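Local coordinates for phosphoglycerate dehydrogenase (Lactobacillus plantarum, PDB 3EVT), which probably catalyses the NAD-dependent oxidation of 3-phospho-D-glycerate to 3-phosphooxypyruvate, the entry step of the phosphorylated route to serine, at residues Leu5-Thr10 and Lys28-Val33; Glu42-Asn47 and Lys63-Ile68. One frame throughout, in Å; residues are numbered along the deposited sequence.

Contact 1: residues Leu5-Thr10 and Lys28-Val33; sequences LMAQAT and KDAAAV
M6 faces the edge strand with both of its backbone polar atoms. Its N donates to K28 O at 3.0 Å, with 152° at the hydrogen, and the donor stands above the plane of that carbonyl. Its O receives A30 N in a weak bond of 3.4 Å, so D29 sits between the two links, paired with M6 in parallel register (CA to CA 4.9 Å). L5 turns its N and O the other way, to strand 41-45, and K28 is bonded through its backbone to V4.

From D29, the last bridged residue, the chain turns back. A type I turn runs from D29 to A32, closed by a weak bond from A32 N to D29 O. The D29 carboxylate adds an Asx turn: OD1 takes A31 N at 3.3 Å, a weak but nearly straight bond, 177°. K28 NZ reaches A32 O, at a modelled separation too short to lean on, and forms a salt bridge with D37.

Apolar contact is modest. L5 has CG anti to its backbone N (chi1 176°), and its CD1 lies 3.5 Å from A30 CA and 3.6 Å from A30 CB. On the other face M6 folds back, its CG 4.0 Å from K28 N, while its side chain packs on L18 of helix 12-21 and on Y45.

Strand 3-6, helix 12-21 and strand 26-29 form a beta-alpha-beta crossover, the repeating unit of a parallel, flavodoxin-like alpha/beta sheet, here at the edge where strand 26-29 is outermost within this chain.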
# COMPACT_ATOMS: atom_id res chain seq x y z
N LEU A 5 10.48 30.74 -2.72
CA LEU A 5 10.67 31.23 -4.07
C LEU A 5 10.05 30.22 -4.99
O LEU A 5 10.56 29.13 -5.11
CB LEU A 5 12.16 31.29 -4.40
CG LEU A 5 12.45 31.70 -5.84
CD1 LEU A 5 11.82 33.07 -6.11
CD2 LEU A 5 13.95 31.85 -6.06
N MET A 6 8.93 30.59 -5.60
CA MET A 6 8.27 29.79 -6.60
C MET A 6 8.88 29.98 -8.00
O MET A 6 8.36 30.69 -8.84
CB MET A 6 6.81 30.14 -6.58
CG MET A 6 6.24 29.97 -5.16
SD MET A 6 6.12 28.24 -4.60
CE MET A 6 4.68 27.73 -5.52
N ALA A 7 9.98 29.29 -8.28
CA ALA A 7 10.55 29.32 -9.63
C ALA A 7 9.76 28.43 -10.64
O ALA A 7 9.51 28.85 -11.77
CB ALA A 7 12.00 28.99 -9.57
N GLN A 8 9.31 27.24 -10.23
CA GLN A 8 8.38 26.45 -11.06
C GLN A 8 6.97 27.07 -11.02
O GLN A 8 6.48 27.39 -9.94
CB GLN A 8 8.33 25.02 -10.54
CG GLN A 8 7.26 24.13 -11.16
CD GLN A 8 7.37 24.02 -12.68
OE1 GLN A 8 6.36 24.08 -13.41
NE2 GLN A 8 8.61 23.87 -13.16
N ALA A 9 6.33 27.25 -12.17
CA ALA A 9 4.93 27.70 -12.24
C ALA A 9 3.92 26.70 -11.61
O ALA A 9 4.16 25.49 -11.57
CB ALA A 9 4.55 28.00 -13.69
N THR A 10 2.78 27.19 -11.13
CA THR A 10 1.78 26.28 -10.55
C THR A 10 0.40 26.64 -11.09
O THR A 10 0.14 27.78 -11.37
CB THR A 10 1.69 26.35 -8.98
OG1 THR A 10 1.31 27.67 -8.57
CG2 THR A 10 3.00 26.00 -8.31
N LYS A 28 6.42 33.35 -3.08
CA LYS A 28 6.72 34.44 -4.02
C LYS A 28 7.16 34.04 -5.44
O LYS A 28 8.24 33.49 -5.65
CB LYS A 28 7.75 35.41 -3.42
CG LYS A 28 7.72 36.78 -4.14
CD LYS A 28 8.36 37.92 -3.34
CE LYS A 28 7.72 39.27 -3.75
NZ LYS A 28 8.72 40.37 -3.97
N ASP A 29 6.31 34.35 -6.41
CA ASP A 29 6.68 34.26 -7.83
C ASP A 29 8.09 34.82 -8.09
O ASP A 29 8.40 35.94 -7.69
CB ASP A 29 5.63 35.03 -8.65
CG ASP A 29 5.67 34.70 -10.15
OD1 ASP A 29 6.73 34.23 -10.66
OD2 ASP A 29 4.64 34.95 -10.83
N ALA A 30 8.95 34.04 -8.74
CA ALA A 30 10.33 34.49 -8.97
C ALA A 30 10.47 35.78 -9.81
O ALA A 30 11.53 36.40 -9.82
CB ALA A 30 11.12 33.39 -9.60
N ALA A 31 9.43 36.16 -10.53
CA ALA A 31 9.45 37.39 -11.32
C ALA A 31 9.43 38.61 -10.39
O ALA A 31 10.14 39.60 -10.61
CB ALA A 31 8.25 37.43 -12.29
N ALA A 32 8.60 38.53 -9.36
CA ALA A 32 8.37 39.66 -8.48
C ALA A 32 9.35 39.73 -7.30
O ALA A 32 9.22 40.60 -6.44
CB ALA A 32 6.94 39.63 -7.98
N VAL A 33 10.31 38.81 -7.25
CA VAL A 33 11.27 38.86 -6.12
C VAL A 33 12.17 40.10 -6.23
O VAL A 33 12.14 40.82 -7.22
CB VAL A 33 12.12 37.57 -6.01
CG1 VAL A 33 12.55 37.14 -7.37
CG2 VAL A 33 13.34 37.79 -5.12

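Contact 2: residues Glu42-Asn47 and Lys63-Ile68; sequences EVMYGN and KFVQVI
The Y45 ring, in the parallel beta-alpha-beta pair of strands 41-45 and 64-66, meets Q66 CG at its edge, near the ring plane, CD1 4.1 Å away, and the Q66 amide is turned 72° from it. I68 CG2 approaches Y45 CE1 obliquely at 3.4 Å, and F292 of helix 284-302 stacks with the ring. Y45 and Q66 both carry CG anti to the backbone N (chi1 177° and 173°), and their side chains run alongside each other. V43 CG1 meets F64 CD2 obliquely at 3.6 Å on this same face, which helix 284-302 covers.

Helix 50-56 packs through L51 on M44 and V65 of the other face. Q66 N reaches M44 O at 2.8 Å, and G46 N reaches Q66 O. The Q66 amide is held by N89 O, V67 O and N295.

At the start E42 O accepts both F64 N and K63 N, and E42 OE1 makes a long salt bridge to K63 NZ, 3.8 Å, which also bonds Q61 O. An alanine at E42 would probably leave the K63 ammonium without this counter-charge and CE without its contact to OE1. At the far end one water accepts from N47 N at 3.0 Å and I68 N at 2.8 Å.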
# COMPACT_ATOMS: atom_id res chain seq x y z
N GLU A 42 13.55 30.77 2.36
CA GLU A 42 14.08 29.57 3.02
C GLU A 42 13.91 28.31 2.18
O GLU A 42 14.59 27.31 2.39
CB GLU A 42 13.44 29.38 4.40
CG GLU A 42 13.73 30.52 5.36
CD GLU A 42 13.09 30.29 6.73
OE1 GLU A 42 13.08 29.14 7.22
OE2 GLU A 42 12.56 31.26 7.31
N VAL A 43 13.00 28.38 1.22
CA VAL A 43 12.73 27.27 0.35
C VAL A 43 12.63 27.73 -1.12
O VAL A 43 12.19 28.84 -1.42
CB VAL A 43 11.43 26.61 0.75
CG1 VAL A 43 11.08 25.47 -0.21
CG2 VAL A 43 11.51 26.16 2.23
N MET A 44 13.06 26.87 -2.03
CA MET A 44 12.94 27.15 -3.42
C MET A 44 12.20 26.00 -4.07
O MET A 44 12.58 24.82 -3.94
CB MET A 44 14.36 27.39 -4.03
CG MET A 44 14.38 28.12 -5.40
SD MET A 44 16.09 28.37 -6.06
CE MET A 44 16.86 28.76 -4.50
N TYR A 45 11.10 26.32 -4.73
CA TYR A 45 10.43 25.34 -5.56
C TYR A 45 10.87 25.55 -7.03
O TYR A 45 10.50 26.56 -7.65
CB TYR A 45 8.94 25.54 -5.40
CG TYR A 45 8.11 24.62 -6.26
CD1 TYR A 45 8.46 23.29 -6.45
CD2 TYR A 45 6.95 25.09 -6.87
CE1 TYR A 45 7.65 22.43 -7.27
CE2 TYR A 45 6.15 24.25 -7.65
CZ TYR A 45 6.50 22.93 -7.84
OH TYR A 45 5.69 22.17 -8.65
N GLY A 46 11.70 24.62 -7.53
CA GLY A 46 12.29 24.69 -8.86
C GLY A 46 13.68 25.30 -8.76
O GLY A 46 13.92 26.16 -7.93
N ASN A 47 14.61 24.87 -9.59
CA ASN A 47 15.92 25.52 -9.66
C ASN A 47 15.78 26.87 -10.40
O ASN A 47 14.87 27.05 -11.19
CB ASN A 47 16.94 24.57 -10.30
CG ASN A 47 18.34 25.20 -10.50
OD1 ASN A 47 18.84 26.00 -9.69
ND2 ASN A 47 19.00 24.79 -11.60
N LYS A 63 17.18 26.77 3.17
CA LYS A 63 17.19 25.52 3.89
C LYS A 63 16.78 24.31 3.03
O LYS A 63 17.22 23.20 3.27
CB LYS A 63 16.29 25.68 5.12
CG LYS A 63 16.76 26.71 6.14
CD LYS A 63 15.92 26.64 7.42
CE LYS A 63 15.65 28.03 8.01
NZ LYS A 63 16.84 28.91 7.91
N PHE A 64 15.93 24.51 2.03
CA PHE A 64 15.40 23.38 1.25
C PHE A 64 15.22 23.80 -0.20
O PHE A 64 14.50 24.74 -0.47
CB PHE A 64 14.08 22.86 1.91
CG PHE A 64 13.19 21.98 1.00
CD1 PHE A 64 13.73 20.96 0.20
CD2 PHE A 64 11.79 22.12 1.04
CE1 PHE A 64 12.89 20.14 -0.61
CE2 PHE A 64 10.93 21.31 0.28
CZ PHE A 64 11.48 20.33 -0.58
N VAL A 65 15.89 23.12 -1.15
CA VAL A 65 15.59 23.30 -2.60
C VAL A 65 14.87 22.06 -3.19
O VAL A 65 15.35 20.95 -3.08
CB VAL A 65 16.86 23.59 -3.43
CG1 VAL A 65 16.53 23.67 -4.92
CG2 VAL A 65 17.49 24.89 -2.98
N GLN A 66 13.72 22.26 -3.79
CA GLN A 66 13.06 21.18 -4.50
C GLN A 66 13.25 21.41 -6.00
O GLN A 66 12.64 22.33 -6.54
CB GLN A 66 11.54 21.17 -4.21
CG GLN A 66 10.77 20.17 -5.08
CD GLN A 66 10.87 18.73 -4.59
OE1 GLN A 66 10.56 18.44 -3.40
NE2 GLN A 66 11.30 17.79 -5.49
N VAL A 67 14.02 20.56 -6.68
CA VAL A 67 14.12 20.66 -8.15
C VAL A 67 13.01 19.84 -8.82
O VAL A 67 12.52 18.86 -8.24
CB VAL A 67 15.55 20.35 -8.67
CG1 VAL A 67 16.47 21.41 -8.13
CG2 VAL A 67 16.08 19.01 -8.14
N ILE A 68 12.56 20.28 -10.00
CA ILE A 68 11.41 19.65 -10.63
C ILE A 68 11.78 18.82 -11.83
O ILE A 68 11.02 18.71 -12.76
CB ILE A 68 10.34 20.66 -11.02
CG1 ILE A 68 11.00 21.95 -11.53
CG2 ILE A 68 9.42 20.98 -9.82
CD1 ILE A 68 11.01 22.12 -13.08
O HOH W 1 13.96 22.39 -11.19

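How the contacts relate
Contacts 1 and 2 belong to one five-stranded parallel sheet and follow each other along the chain, their centres about 11 Å apart. Strands 3-6 and 41-45 are the seam between them: L5 N lies 2.9 Å from V43 O and L5 O 2.9 Å from Y45 N, both probable hydrogen bonds. The L5 side chain touches both A30 in contact 1 and M44 in contact 2. Just past the end of strand 3-6, A7 CB packs 3.4 Å from Y45 O. Contact 1 is partly buried, contact 2 buried. The seven-stranded sheet, with its Rossmann-type glycine pattern, is a separate one and probably binds NAD; in this family the active site usually lies between the two domains.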